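Local coordinates for DNA gyrase, B subunit, truncated (Myxococcus xanthus, PDB 3CWV), which probably carries out the ATP-dependent breakage, passage and rejoining of double-stranded DNA, as a type II topoisomerase of the GyrB family, at residues 41-46 against 257-262; 97-102 against 308-313; 230-233 against 238-241; 253-258 against 263-268; 313-316 against 322-325. All coordinates share one frame; numbering follows the deposited sequence.

How the interactions relate
Interactions 1, 2 and 3 are partly buried, interaction 4 is buried and interaction 5 lies at the surface. Interactions 1 and 2 join the same parts: helix 28-47 and the loop before helix 102-107 on one side, the 257-260 turn and the loop after strand 300-307 on the other, touching through N258 and G308. The first is a ring face against a methyl, the second a guanidinium with one backbone carbonyl over its face, another nearby, and bridging waters. Interactions 3 and 4 reach the five-strand sheet, the former through ladder bonds and an ion pair at its edge hairpin, the latter through a serine-histidine bond. Backbone bonds of L323 join interactions 4 and 5.

Interaction 1: residues 41-46 against 257-262; sequences VAYEEA and ANAVRT
The methyl of A259 sits squarely over the ring of Y43: CB lies 3.5 Å from the ring centroid and 12° off the ring normal, a CH-pi contact onto the centre of one face. The tyrosine ring is carried out from the helix by a first torsion that places CG opposite the backbone N (chi1 172°); its face takes the A259 methyl, while its CE2 side and OH end run beside N258. N258 crosses the tyrosine at about a right angle, with its amide plane turned 51° from the ring plane. The ring meets this asparagine through the backbone carbonyl, N258 C lying 3.7 Å from Y43 CE2, and through N258 CB. N258 OD1 accepts from G308 N. E44 comes only to the fringe, its OE1 4.3 Å from N258 ND2, and its carboxylate pairs with R47. Replacing Y43 by an alanine would probably leave the A259 methyl without the ring face it rests on and open a gap between helix and turn. N258 and A259 are the central residues of a type I' turn, both with positive phi, which joins strands 252-257 and 260-261. The turn tip thus abuts helix 28-47, while helix 171-184 reaches both sides through L181 on Y43 and L184 on A259, and S307 of strand 300-307 touches Y43 and N258.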
# COMPACT_ATOMS: atom_id res chain seq x y z
N VAL A 41 -1.60 4.96 6.17
CA VAL A 41 -2.82 5.28 6.92
C VAL A 41 -4.07 5.18 6.02
O VAL A 41 -5.08 4.54 6.38
CB VAL A 41 -2.79 6.70 7.55
CG1 VAL A 41 -4.14 6.99 8.24
CG2 VAL A 41 -1.70 6.82 8.58
N ALA A 42 -4.00 5.82 4.85
CA ALA A 42 -5.09 5.83 3.88
C ALA A 42 -5.36 4.41 3.36
O ALA A 42 -6.50 4.00 3.23
CB ALA A 42 -4.76 6.79 2.70
N TYR A 43 -4.29 3.65 3.10
CA TYR A 43 -4.44 2.25 2.70
C TYR A 43 -5.22 1.43 3.72
O TYR A 43 -6.07 0.63 3.34
CB TYR A 43 -3.09 1.54 2.50
CG TYR A 43 -3.31 0.08 2.28
CD1 TYR A 43 -3.79 -0.39 1.05
CD2 TYR A 43 -3.13 -0.84 3.31
CE1 TYR A 43 -4.03 -1.74 0.84
CE2 TYR A 43 -3.37 -2.17 3.13
CZ TYR A 43 -3.82 -2.62 1.89
OH TYR A 43 -4.05 -3.95 1.72
N GLU A 44 -4.92 1.59 5.00
CA GLU A 44 -5.58 0.77 6.01
C GLU A 44 -7.06 1.10 6.09
O GLU A 44 -7.92 0.20 6.25
CB GLU A 44 -4.88 0.90 7.37
CG GLU A 44 -5.63 0.20 8.53
CD GLU A 44 -5.62 -1.33 8.45
OE1 GLU A 44 -4.88 -1.92 7.64
OE2 GLU A 44 -6.37 -1.96 9.22
N GLU A 45 -7.40 2.38 5.96
CA GLU A 45 -8.82 2.77 5.88
C GLU A 45 -9.48 2.18 4.64
O GLU A 45 -10.59 1.63 4.72
CB GLU A 45 -8.99 4.28 5.87
CG GLU A 45 -8.43 4.94 7.13
CD GLU A 45 -9.19 4.54 8.39
OE1 GLU A 45 -10.40 4.86 8.52
OE2 GLU A 45 -8.58 3.89 9.25
N ALA A 46 -8.82 2.29 3.49
CA ALA A 46 -9.35 1.70 2.24
C ALA A 46 -9.50 0.18 2.37
O ALA A 46 -10.51 -0.38 1.94
CB ALA A 46 -8.48 2.06 1.03
N ALA A 257 2.45 -7.33 1.38
CA ALA A 257 1.58 -7.68 2.50
C ALA A 257 1.10 -6.36 3.05
O ALA A 257 1.92 -5.48 3.38
CB ALA A 257 2.34 -8.46 3.54
N ASN A 258 -0.21 -6.19 3.10
CA ASN A 258 -0.79 -4.87 3.34
C ASN A 258 -0.10 -3.73 2.57
O ASN A 258 0.26 -2.68 3.15
CB ASN A 258 -0.86 -4.53 4.84
CG ASN A 258 -1.99 -5.27 5.55
OD1 ASN A 258 -2.76 -5.97 4.91
ND2 ASN A 258 -2.08 -5.13 6.86
N ALA A 259 0.07 -3.95 1.27
CA ALA A 259 0.50 -2.87 0.37
C ALA A 259 1.91 -2.36 0.65
O ALA A 259 2.32 -1.34 0.09
CB ALA A 259 -0.51 -1.69 0.35
N VAL A 260 2.65 -3.06 1.51
CA VAL A 260 4.09 -2.84 1.61
C VAL A 260 4.84 -4.03 1.01
O VAL A 260 4.47 -5.20 1.21
CB VAL A 260 4.58 -2.57 3.05
CG1 VAL A 260 3.98 -1.25 3.59
CG2 VAL A 260 4.26 -3.74 3.97
N ARG A 261 5.90 -3.75 0.27
CA ARG A 261 6.47 -4.80 -0.55
C ARG A 261 7.22 -5.79 0.32
O ARG A 261 7.80 -5.42 1.35
CB ARG A 261 7.36 -4.23 -1.67
CG ARG A 261 6.89 -4.78 -3.02
CD ARG A 261 7.68 -4.28 -4.13
NE ARG A 261 8.62 -5.28 -4.58
CZ ARG A 261 9.53 -5.02 -5.51
NH1 ARG A 261 9.57 -3.81 -6.05
NH2 ARG A 261 10.39 -5.96 -5.89
N THR A 262 7.16 -7.05 -0.07
CA THR A 262 7.95 -8.10 0.55
C THR A 262 8.96 -8.49 -0.51
O THR A 262 8.70 -9.41 -1.30
CB THR A 262 7.06 -9.31 0.98
OG1 THR A 262 6.14 -9.61 -0.08
CG2 THR A 262 6.23 -8.98 2.24

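Interaction 2: residues 97-102 against 308-313; sequences GWDSML and GPRRQM
A type II beta turn, G97 to S100, leads into helix 102-107 and offers its backbone carbonyls to the side chain of R310, which reaches over from the 3-10 segment 310-312. The arginine chain is extended from CG to NE (chi2 -165°, chi3 -178°), which carries the guanidinium across to the turn. D99 O stands 2.9 Å above the guanidinium plane, offset toward its rim, and lies 3.1 Å from R310 CZ. Its angles to the nitrogens are poor for hydrogen bonding: it approaches over the face. W98 O is 3.2 Å from R310 NH1. Two waters bridge: one donates to W98 O and accepts from R310 NH2, over a leg so short that its length is doubtful, while the second accepts from R310 NH1 at the guanidinium edge and donates weakly to D99 OD2. The D99 carboxylate and the guanidinium are 76° apart in plane, and D99 OD2 to R310 NH1, at 4.6 Å, is beyond a salt bridge. L102 N donates to S100 OG at 2.9 Å, which makes an ST turn. A methionine in place of R310 would probably leave both waters without their arginine partner and the turn carbonyls without the positive charge beside them. The attraction is thus likely to be mainly electrostatic, a cation near carbonyl oxygens and an acid, while the clear hydrogen bonds of the guanidinium here go to water.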
# COMPACT_ATOMS: atom_id res chain seq x y z
N GLY A 97 -5.59 6.20 11.45
CA GLY A 97 -4.16 6.31 11.88
C GLY A 97 -3.85 5.56 13.17
O GLY A 97 -2.72 5.61 13.65
N TRP A 98 -4.82 4.82 13.71
CA TRP A 98 -4.57 4.02 14.91
C TRP A 98 -3.66 2.84 14.55
O TRP A 98 -3.87 2.16 13.54
CB TRP A 98 -5.87 3.48 15.51
CG TRP A 98 -5.74 3.04 16.93
CD1 TRP A 98 -5.34 1.82 17.38
CD2 TRP A 98 -6.03 3.82 18.10
NE1 TRP A 98 -5.35 1.79 18.76
CE2 TRP A 98 -5.76 3.01 19.22
CE3 TRP A 98 -6.50 5.13 18.31
CZ2 TRP A 98 -5.96 3.45 20.54
CZ3 TRP A 98 -6.67 5.58 19.64
CH2 TRP A 98 -6.41 4.73 20.73
N ASP A 99 -2.67 2.58 15.38
CA ASP A 99 -1.61 1.61 15.08
C ASP A 99 -0.91 1.87 13.72
O ASP A 99 -0.66 0.94 12.95
CB ASP A 99 -2.13 0.18 15.13
CG ASP A 99 -0.99 -0.87 15.32
OD1 ASP A 99 0.04 -0.52 15.90
OD2 ASP A 99 -1.17 -2.02 14.87
N SER A 100 -0.64 3.13 13.43
CA SER A 100 0.02 3.49 12.19
C SER A 100 1.29 4.21 12.61
O SER A 100 1.53 4.37 13.77
CB SER A 100 -0.85 4.43 11.34
OG SER A 100 -0.88 5.75 11.90
N MET A 101 2.07 4.67 11.63
CA MET A 101 3.23 5.49 11.89
C MET A 101 2.88 6.96 11.67
O MET A 101 3.77 7.81 11.52
CB MET A 101 4.39 5.08 10.94
CG MET A 101 4.82 3.58 11.05
SD MET A 101 5.63 3.31 12.63
CE MET A 101 7.25 4.00 12.31
N LEU A 102 1.59 7.31 11.67
CA LEU A 102 1.24 8.73 11.62
C LEU A 102 1.98 9.65 12.60
O LEU A 102 2.40 10.76 12.22
CB LEU A 102 -0.31 8.92 11.79
CG LEU A 102 -0.84 10.35 11.90
CD1 LEU A 102 -0.56 11.15 10.62
CD2 LEU A 102 -2.38 10.31 12.25
N GLY A 308 -4.73 -7.99 5.42
CA GLY A 308 -5.51 -8.44 6.56
C GLY A 308 -5.17 -7.58 7.78
O GLY A 308 -4.38 -6.63 7.67
N PRO A 309 -5.73 -7.93 8.95
CA PRO A 309 -5.41 -7.16 10.16
C PRO A 309 -3.88 -7.08 10.34
O PRO A 309 -3.19 -8.09 10.13
CB PRO A 309 -6.04 -8.00 11.28
CG PRO A 309 -7.23 -8.70 10.59
CD PRO A 309 -6.67 -9.04 9.22
N ARG A 310 -3.36 -5.90 10.69
CA ARG A 310 -1.88 -5.70 10.83
C ARG A 310 -1.23 -6.73 11.75
O ARG A 310 -0.09 -7.18 11.52
CB ARG A 310 -1.54 -4.30 11.39
CG ARG A 310 -1.77 -3.09 10.45
CD ARG A 310 -1.04 -1.84 11.00
NE ARG A 310 -1.22 -0.62 10.20
CZ ARG A 310 -2.22 0.26 10.37
NH1 ARG A 310 -3.15 0.04 11.28
NH2 ARG A 310 -2.29 1.37 9.63
N ARG A 311 -1.95 -7.08 12.82
CA ARG A 311 -1.47 -8.04 13.83
C ARG A 311 -1.25 -9.44 13.26
O ARG A 311 -0.42 -10.19 13.77
CB ARG A 311 -2.45 -8.13 15.00
CG ARG A 311 -3.82 -8.70 14.61
CD ARG A 311 -4.62 -9.18 15.81
NE ARG A 311 -3.92 -10.23 16.56
CZ ARG A 311 -3.79 -11.49 16.16
NH1 ARG A 311 -4.32 -11.90 15.01
NH2 ARG A 311 -3.13 -12.36 16.92
N GLN A 312 -2.03 -9.78 12.23
CA GLN A 312 -1.94 -11.08 11.55
C GLN A 312 -0.80 -11.19 10.54
O GLN A 312 -0.50 -12.29 10.10
CB GLN A 312 -3.27 -11.40 10.84
CG GLN A 312 -4.40 -11.91 11.77
CD GLN A 312 -5.64 -12.40 11.01
OE1 GLN A 312 -5.55 -13.28 10.13
NE2 GLN A 312 -6.80 -11.87 11.35
N MET A 313 -0.20 -10.07 10.16
CA MET A 313 0.94 -10.07 9.23
C MET A 313 2.20 -10.47 9.98
O MET A 313 2.65 -9.74 10.87
CB MET A 313 1.15 -8.69 8.61
CG MET A 313 -0.01 -8.13 7.72
SD MET A 313 -0.39 -9.12 6.25
CE MET A 313 -1.90 -9.88 6.85
O HOH W 1 -3.90 2.99 10.62
O HOH W 2 -4.02 -2.13 13.20

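Interaction 3: residues 230-233 against 238-241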
# COMPACT_ATOMS: atom_id res chain seq x y z
N PHE A 230 -6.77 -13.96 -9.58
CA PHE A 230 -7.46 -14.59 -8.45
C PHE A 230 -7.69 -13.55 -7.37
O PHE A 230 -6.92 -12.60 -7.24
CB PHE A 230 -6.63 -15.74 -7.89
CG PHE A 230 -6.33 -16.82 -8.89
CD1 PHE A 230 -7.33 -17.70 -9.29
CD2 PHE A 230 -5.06 -16.95 -9.42
CE1 PHE A 230 -7.06 -18.70 -10.21
CE2 PHE A 230 -4.79 -17.95 -10.34
CZ PHE A 230 -5.79 -18.82 -10.74
N ASP A 231 -8.80 -13.69 -6.65
CA ASP A 231 -9.08 -12.82 -5.53
C ASP A 231 -9.92 -13.66 -4.59
O ASP A 231 -11.04 -14.01 -4.94
CB ASP A 231 -9.90 -11.60 -5.99
CG ASP A 231 -10.25 -10.65 -4.85
OD1 ASP A 231 -9.80 -10.83 -3.67
OD2 ASP A 231 -11.01 -9.69 -5.13
N PHE A 232 -9.38 -13.99 -3.42
CA PHE A 232 -10.14 -14.78 -2.45
C PHE A 232 -9.70 -14.47 -1.02
O PHE A 232 -8.70 -13.79 -0.81
CB PHE A 232 -10.00 -16.28 -2.73
CG PHE A 232 -8.61 -16.82 -2.53
CD1 PHE A 232 -8.28 -17.52 -1.38
CD2 PHE A 232 -7.63 -16.65 -3.50
CE1 PHE A 232 -7.01 -18.01 -1.19
CE2 PHE A 232 -6.36 -17.15 -3.31
CZ PHE A 232 -6.05 -17.82 -2.16
N THR A 233 -10.46 -14.96 -0.05
CA THR A 233 -10.18 -14.71 1.36
C THR A 233 -10.02 -16.04 2.10
O THR A 233 -10.77 -17.00 1.86
CB THR A 233 -11.27 -13.82 1.99
OG1 THR A 233 -11.28 -12.55 1.32
CG2 THR A 233 -11.03 -13.58 3.48
N ARG A 238 -7.16 -11.49 2.69
CA ARG A 238 -7.45 -11.42 1.27
C ARG A 238 -6.21 -11.64 0.43
O ARG A 238 -5.16 -11.04 0.66
CB ARG A 238 -8.11 -10.09 0.91
CG ARG A 238 -8.45 -9.98 -0.56
CD ARG A 238 -8.93 -8.56 -0.88
NE ARG A 238 -9.58 -8.47 -2.19
CZ ARG A 238 -10.05 -7.33 -2.71
NH1 ARG A 238 -9.93 -6.18 -2.05
NH2 ARG A 238 -10.62 -7.34 -3.91
N VAL A 239 -6.31 -12.51 -0.56
CA VAL A 239 -5.19 -12.79 -1.44
C VAL A 239 -5.62 -12.38 -2.83
O VAL A 239 -6.68 -12.81 -3.29
CB VAL A 239 -4.82 -14.27 -1.40
CG1 VAL A 239 -3.70 -14.58 -2.40
CG2 VAL A 239 -4.42 -14.68 0.03
N GLN A 240 -4.85 -11.50 -3.46
CA GLN A 240 -5.14 -11.02 -4.82
C GLN A 240 -3.90 -11.30 -5.64
O GLN A 240 -2.77 -11.04 -5.20
CB GLN A 240 -5.42 -9.52 -4.83
CG GLN A 240 -6.60 -9.09 -3.97
CD GLN A 240 -6.63 -7.59 -3.77
OE1 GLN A 240 -6.00 -7.05 -2.85
NE2 GLN A 240 -7.37 -6.89 -4.63
N CYS A 241 -4.09 -11.83 -6.83
CA CYS A 241 -2.99 -12.27 -7.63
C CYS A 241 -3.27 -11.98 -9.12
O CYS A 241 -4.42 -12.06 -9.57
CB CYS A 241 -2.79 -13.76 -7.38
SG CYS A 241 -1.56 -14.50 -8.38
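Segments 230-233 and 238-241 run antiparallel, their short axes 4.6 Å apart at an angle of 174°, with F230-C241 and F232-V239 as hydrogen-bonded pairs and D231-Q240 and T233-R238 as non-hydrogen-bonded ones. Of the four ladder bonds, V239 N to F232 O is the shortest, at 2.7 Å. Between them, CA-H...O contacts such as D231 CA to V239 O fill the register. On the face that carries D231, T233, R238 and Q240, the arginine grips the aspartate side-on: R238 NE meets D231 OD1 at 2.8 Å and R238 NH2 meets D231 OD2 at 2.7 Å. Both bonds are nearly straight and use the syn sides of the two oxygens, somewhat out of the carboxylate plane. The carboxylate lies in line with the guanidinium edge, although the two planes are still 27° apart. Q240 NE2 lies over the centre of one guanidinium face, on the same strand as the arginine. This is the beta hairpin of strands 228-234 and 237-245, at the outer edge of the five-strand sheet, and strand 300-307 pairs with its inner arm. On the other face F232 swings its ring over V239: V239 CB lies 4.1 Å from the ring centroid, over the face but offset toward the rim. A first torsion of 66° sets F232 CG between the backbone N and the carbonyl carbon and brings the ring back over its neighbour. C241 SG approaches F230 at the ring edge, and helix 328-345 packs on both phenylalanines, with F340 edge-to-face on F230.

Interaction 4: residues 253-258 against 263-268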
# COMPACT_ATOMS: atom_id res chain seq x y z
N LEU A 253 8.39 -10.26 -10.52
CA LEU A 253 7.56 -10.81 -9.44
C LEU A 253 7.50 -9.78 -8.31
O LEU A 253 8.50 -9.53 -7.64
CB LEU A 253 8.11 -12.17 -8.96
CG LEU A 253 7.32 -12.99 -7.93
CD1 LEU A 253 5.83 -12.89 -8.14
CD2 LEU A 253 7.72 -14.45 -7.95
N LEU A 254 6.33 -9.15 -8.15
CA LEU A 254 6.11 -8.14 -7.11
C LEU A 254 5.17 -8.72 -6.06
O LEU A 254 4.09 -9.20 -6.41
CB LEU A 254 5.40 -6.93 -7.72
CG LEU A 254 6.14 -5.76 -8.41
CD1 LEU A 254 7.59 -6.04 -8.80
CD2 LEU A 254 5.31 -5.21 -9.59
N SER A 255 5.56 -8.69 -4.79
CA SER A 255 4.68 -9.22 -3.75
C SER A 255 4.53 -8.20 -2.64
O SER A 255 5.44 -7.40 -2.41
CB SER A 255 5.18 -10.55 -3.21
OG SER A 255 6.50 -10.45 -2.75
N PHE A 256 3.36 -8.21 -1.98
CA PHE A 256 3.02 -7.21 -0.98
C PHE A 256 2.30 -7.88 0.18
O PHE A 256 1.61 -8.86 -0.02
CB PHE A 256 2.07 -6.16 -1.56
CG PHE A 256 2.63 -5.41 -2.73
CD1 PHE A 256 3.26 -4.19 -2.55
CD2 PHE A 256 2.57 -5.96 -4.02
CE1 PHE A 256 3.81 -3.50 -3.64
CE2 PHE A 256 3.13 -5.31 -5.10
CZ PHE A 256 3.74 -4.06 -4.92
N ALA A 257 2.45 -7.33 1.38
CA ALA A 257 1.58 -7.68 2.50
C ALA A 257 1.10 -6.36 3.05
O ALA A 257 1.92 -5.48 3.38
CB ALA A 257 2.34 -8.46 3.54
N ASN A 258 -0.21 -6.19 3.10
CA ASN A 258 -0.79 -4.87 3.34
C ASN A 258 -0.10 -3.73 2.57
O ASN A 258 0.26 -2.68 3.15
CB ASN A 258 -0.86 -4.53 4.84
CG ASN A 258 -1.99 -5.27 5.55
OD1 ASN A 258 -2.76 -5.97 4.91
ND2 ASN A 258 -2.08 -5.13 6.86
N VAL A 263 10.11 -7.81 -0.54
CA VAL A 263 11.10 -8.05 -1.60
C VAL A 263 11.70 -9.46 -1.63
O VAL A 263 12.29 -9.84 -2.64
CB VAL A 263 12.25 -6.98 -1.64
CG1 VAL A 263 11.68 -5.59 -1.85
CG2 VAL A 263 13.10 -7.03 -0.36
N ARG A 264 11.58 -10.22 -0.54
CA ARG A 264 12.00 -11.64 -0.55
C ARG A 264 10.80 -12.60 -0.43
O ARG A 264 10.94 -13.76 -0.03
CB ARG A 264 13.09 -11.92 0.49
CG ARG A 264 14.38 -11.12 0.23
CD ARG A 264 15.54 -11.48 1.20
NE ARG A 264 15.28 -10.96 2.54
CZ ARG A 264 14.88 -11.70 3.57
NH1 ARG A 264 14.67 -11.13 4.76
NH2 ARG A 264 14.71 -13.01 3.44
N HIS A 265 9.63 -12.09 -0.78
CA HIS A 265 8.47 -12.94 -1.04
C HIS A 265 8.04 -13.68 0.22
O HIS A 265 7.80 -13.05 1.23
CB HIS A 265 8.69 -13.81 -2.29
CG HIS A 265 9.11 -13.02 -3.49
ND1 HIS A 265 8.36 -11.96 -3.96
CD2 HIS A 265 10.22 -13.08 -4.27
CE1 HIS A 265 8.98 -11.41 -4.99
NE2 HIS A 265 10.11 -12.07 -5.20
N GLY A 266 7.93 -15.00 0.17
CA GLY A 266 7.43 -15.73 1.32
C GLY A 266 6.18 -16.54 1.02
O GLY A 266 5.92 -16.91 -0.12
N ALA A 267 5.40 -16.79 2.06
CA ALA A 267 4.34 -17.79 2.02
C ALA A 267 3.23 -17.48 1.01
O ALA A 267 2.68 -18.40 0.40
CB ALA A 267 3.74 -17.98 3.41
N HIS A 268 2.90 -16.20 0.84
CA HIS A 268 1.87 -15.78 -0.12
C HIS A 268 2.31 -16.14 -1.55
O HIS A 268 1.56 -16.74 -2.32
CB HIS A 268 1.52 -14.28 0.02
CG HIS A 268 2.72 -13.36 0.04
ND1 HIS A 268 2.65 -12.04 -0.33
CD2 HIS A 268 4.00 -13.58 0.41
CE1 HIS A 268 3.84 -11.47 -0.19
NE2 HIS A 268 4.67 -12.39 0.27
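H265 is the first residue of 263-268 to engage strand 252-257 closely, and it does so with its ring edge. H265 ND1 and S255 OG are hydrogen-bonded at 2.7 Å, with the serine oxygen near the ring plane; either atom could be the donor. S255 OG is also bonded to T262 OG1, so the hydroxyl has two partners. L253 approaches the same ring off-centre, its CG 4.2 Å from the H265 ring centroid, and L253 O lies 3.3 Å from H265 CE1. G266 follows at the N-cap position of helix 267-284, with backbone angles at which a beta carbon would collide with H265 O. In the first turn of that helix, H268 turns its ring to the strand, CG held between the backbone N and the carbonyl carbon (chi1 50°). H268 CE1 comes 3.4 Å from S255 CB, and H268 NE2 gives a weak bond to H265 O, the residue before the N-cap, at 3.3 Å. The whole is a beta hairpin, strands 252-257 and 260-261, followed by a helix packed on the sheet, whose V269 also rests on L253 and S255.

Interaction 5: residues 313-316 against 322-325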
# COMPACT_ATOMS: atom_id res chain seq x y z
N MET A 313 -0.20 -10.07 10.16
CA MET A 313 0.94 -10.07 9.23
C MET A 313 2.20 -10.47 9.98
O MET A 313 2.65 -9.74 10.87
CB MET A 313 1.15 -8.69 8.61
CG MET A 313 -0.01 -8.13 7.72
SD MET A 313 -0.39 -9.12 6.25
CE MET A 313 -1.90 -9.88 6.85
N ALA A 314 2.77 -11.63 9.66
CA ALA A 314 3.93 -12.15 10.39
C ALA A 314 5.03 -12.42 9.39
O ALA A 314 4.77 -12.91 8.29
CB ALA A 314 3.58 -13.43 11.15
N PHE A 315 6.25 -12.09 9.77
CA PHE A 315 7.38 -12.11 8.86
C PHE A 315 8.44 -13.05 9.44
O PHE A 315 8.38 -13.41 10.62
CB PHE A 315 7.91 -10.68 8.69
CG PHE A 315 6.91 -9.74 8.07
CD1 PHE A 315 6.81 -9.63 6.68
CD2 PHE A 315 6.04 -8.99 8.86
CE1 PHE A 315 5.88 -8.77 6.08
CE2 PHE A 315 5.09 -8.13 8.28
CZ PHE A 315 5.01 -8.02 6.88
N ALA A 316 9.39 -13.47 8.61
CA ALA A 316 10.44 -14.38 9.06
C ALA A 316 11.44 -13.68 9.98
O ALA A 316 12.20 -14.33 10.71
CB ALA A 316 11.16 -14.96 7.85
N LEU A 322 10.23 -10.94 4.16
CA LEU A 322 9.75 -12.29 3.83
C LEU A 322 8.57 -12.66 4.72
O LEU A 322 8.70 -12.80 5.93
CB LEU A 322 10.89 -13.33 3.98
CG LEU A 322 10.72 -14.73 3.37
CD1 LEU A 322 12.08 -15.31 2.93
CD2 LEU A 322 9.99 -15.69 4.31
N LEU A 323 7.42 -12.84 4.10
CA LEU A 323 6.20 -13.17 4.84
C LEU A 323 6.17 -14.64 5.31
O LEU A 323 6.48 -15.54 4.55
CB LEU A 323 5.00 -12.90 3.92
CG LEU A 323 3.62 -12.93 4.59
CD1 LEU A 323 3.43 -11.65 5.41
CD2 LEU A 323 2.56 -13.07 3.51
N ALA A 324 5.79 -14.86 6.57
CA ALA A 324 5.74 -16.20 7.12
C ALA A 324 4.51 -16.30 8.01
O ALA A 324 4.57 -16.01 9.21
CB ALA A 324 7.03 -16.52 7.92
N ILE A 325 3.37 -16.63 7.40
CA ILE A 325 2.10 -16.85 8.13
C ILE A 325 1.78 -18.34 8.10
O ILE A 325 1.59 -18.90 7.03
CB ILE A 325 0.95 -16.05 7.52
CG1 ILE A 325 1.20 -14.54 7.70
CG2 ILE A 325 -0.39 -16.46 8.14
CD1 ILE A 325 0.24 -13.62 6.93
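F315 and L323 form the single bridged backbone pair, CA atoms 4.3 Å apart, and the ends of their side chains meet at a slant. One methyl of the leucine, L323 CD1, lies over a face of the phenylalanine ring, 4.3 Å from its centroid and 28° off the normal, a CH-pi contact. The ring gets there by a first torsion of -63°, which sets CG opposite the carbonyl carbon, while L323 CG lies opposite its own backbone N (chi1 -169°) and sends its end back toward the loop. The same L323 CD1 also comes 3.4 Å from A314 O. L322 O takes the ring edge instead, near the ring plane, and lies 3.3 Å from F315 CA. A316 and L322 pair through A316 CB and L322 CD2, 3.8 Å apart, and the A324 methyl packs beside the A316 backbone. At the other end I325 sets its CG1 along A314 and its CD1 near M313 CE, 4.3 Å away. Two backbone bonds hold the segments in register: A324 N gives to A314 O and A316 N gives to L322 O, each 2.8 Å long. L323 is further tied by backbone bonds to H265 and A267, and M313 and L323 both touch A257 of strand 252-257. The chemistry thus divides in two: the short backbone hydrogen bonds probably set the register, while apolar packing and a CH-pi contact fill the sides.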